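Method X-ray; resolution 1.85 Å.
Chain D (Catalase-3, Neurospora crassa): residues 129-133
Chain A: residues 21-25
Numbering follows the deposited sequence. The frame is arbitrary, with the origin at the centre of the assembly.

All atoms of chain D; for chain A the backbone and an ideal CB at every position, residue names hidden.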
# COMPACT_ATOMS: atom_id res chain seq x y z
N ASP D 129 7.66 -7.30 30.91
CA ASP D 129 7.46 -8.73 30.80
C ASP D 129 5.97 -9.04 30.72
O ASP D 129 5.58 -10.19 30.63
CB ASP D 129 8.15 -9.49 31.94
CG ASP D 129 7.76 -8.98 33.30
OD1 ASP D 129 6.68 -8.36 33.40
OD2 ASP D 129 8.53 -9.18 34.28
N GLU D 130 5.14 -8.00 30.72
CA GLU D 130 3.71 -8.17 30.48
C GLU D 130 3.20 -7.31 29.31
O GLU D 130 2.07 -6.83 29.32
CB GLU D 130 2.89 -7.94 31.76
CG GLU D 130 3.18 -9.00 32.83
CD GLU D 130 2.27 -8.91 34.04
OE1 GLU D 130 1.54 -7.91 34.19
OE2 GLU D 130 2.30 -9.85 34.86
N GLY D 131 4.05 -7.15 28.30
CA GLY D 131 3.69 -6.45 27.08
C GLY D 131 4.30 -5.06 26.98
O GLY D 131 4.83 -4.54 27.95
N ASN D 132 4.23 -4.45 25.79
CA ASN D 132 4.74 -3.10 25.61
C ASN D 132 3.80 -2.06 26.22
O ASN D 132 2.60 -2.08 25.95
CB ASN D 132 4.97 -2.81 24.11
CG ASN D 132 6.07 -3.67 23.52
OD1 ASN D 132 6.90 -4.22 24.25
ND2 ASN D 132 6.12 -3.76 22.20
N PHE D 133 4.34 -1.20 27.07
CA PHE D 133 3.58 -0.10 27.65
C PHE D 133 4.25 1.19 27.18
O PHE D 133 5.44 1.40 27.42
CB PHE D 133 3.59 -0.20 29.18
CG PHE D 133 2.98 1.01 29.90
CD1 PHE D 133 1.68 1.42 29.64
CD2 PHE D 133 3.72 1.71 30.85
CE1 PHE D 133 1.13 2.53 30.30
CE2 PHE D 133 3.17 2.82 31.54
CZ PHE D 133 1.88 3.22 31.27
N UNK A 21 -1.22 -8.21 20.04
CA UNK A 21 -0.05 -8.32 19.17
C UNK A 21 1.17 -7.58 19.73
O UNK A 21 2.27 -7.69 19.19
CB UNK A 21 -0.39 -7.78 17.78
N UNK A 22 0.98 -6.83 20.82
CA UNK A 22 2.10 -6.15 21.48
C UNK A 22 2.34 -6.71 22.87
O UNK A 22 2.97 -6.07 23.72
CB UNK A 22 1.84 -4.64 21.56
N UNK A 23 1.84 -7.92 23.10
CA UNK A 23 2.06 -8.60 24.35
C UNK A 23 1.09 -8.13 25.42
O UNK A 23 0.36 -7.15 25.25
CB UNK A 23 3.50 -8.39 24.81
N UNK A 24 1.10 -8.83 26.54
CA UNK A 24 0.09 -8.61 27.55
C UNK A 24 -1.04 -9.59 27.35
O UNK A 24 -1.58 -9.73 26.24
CB UNK A 24 -0.42 -7.17 27.51
N UNK A 25 -1.39 -10.28 28.44
CA UNK A 25 -2.46 -11.27 28.41
C UNK A 25 -3.82 -10.59 28.40
O UNK A 25 -4.02 -9.57 29.05
CB UNK A 25 -2.35 -12.22 29.61

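Position 21 lies beyond the reach of chain D. No atom of residues 129-133 comes within 5.5 Å of its ideal CB, and its backbone angles, -74/-8, are ordinary for any L-residue, so this contact leaves the choice almost free. The deposited residue is Asp A21, whose carboxylate oxygens are hydrogen-bonded elsewhere in the structure.

Position 22 speaks to chain D first through its backbone. Its carbonyl O accepts a hydrogen bond from Asn D132 N at 2.9 Å, with a nearly straight N-H...O angle of 171°, and any residue could supply that acceptor. The side chain has more to decide. CA-to-CB runs sideways, and the nearest chain D atom to the ideal CB is Asn D132 ND2 at 4.4 Å, so there is room to grow along the neighbouring strand. A polar group could look for the side-chain amide of Asn D132; a leucine, methionine or aromatic residue could instead cover the backbone. The backbone angles, -114/20, exclude none of these. The deposited residue is Phe A22, with chi1 at 56° (p). Its ring approaches Asn D132 O obliquely, and the residue has the largest area covered in this contact, contributing packing where its carbonyl contributes the hydrogen bond.

Position 23 has the shortest CA-CA distance between the stretches, 3.8 Å from its CA to Gly D131 CA. Here CA-to-CB points toward chain D, and the ideal CB would sit 3.0 Å from Gly D131 CA, a clash. The positive phi of 82° favours glycine independently. Two arguments, one from the neighbour and one from the chain itself, leave little but glycine, and the deposited residue is Gly A23. The bareness is mutual: a CB on Gly D131 would lie 2.6 Å from the C of residue 23.

Position 24 repeats the lesson with a different emphasis. At 94/128 a CB would jam against the carbonyl O of the preceding residue, which by itself calls for glycine. Chain D adds a milder objection, since the ideal CB, directed sideways, would be a tight 3.1 Å from Glu D130 O. The deposited residue is Gly A24, and its CA packs 3.2 Å from Glu D130 O, an approach that a CB would crowd.

Position 25 is again clear of chain D, with nothing within 5.5 Å of its ideal CB and permissive angles of -76/142. Nearly any residue would suit. The deposited Asn A25 uses its ND2 for a hydrogen bond elsewhere in the structure.

Chain A (21-25) DFGGN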
# COMPACT_ATOMS: atom_id res chain seq x y z
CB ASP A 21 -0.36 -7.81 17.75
CG ASP A 21 -1.10 -8.85 16.91
OD1 ASP A 21 -0.95 -10.07 17.18
OD2 ASP A 21 -1.83 -8.44 15.98
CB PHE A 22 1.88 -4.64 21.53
CG PHE A 22 0.61 -4.23 22.20
CD1 PHE A 22 0.58 -3.98 23.57
CD2 PHE A 22 -0.55 -4.07 21.46
CE1 PHE A 22 -0.60 -3.58 24.19
CE2 PHE A 22 -1.73 -3.67 22.07
CZ PHE A 22 -1.75 -3.44 23.45
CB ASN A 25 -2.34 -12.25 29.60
CG ASN A 25 -1.08 -13.12 29.53
OD1 ASN A 25 -0.37 -13.13 28.52
ND2 ASN A 25 -0.81 -13.86 30.60
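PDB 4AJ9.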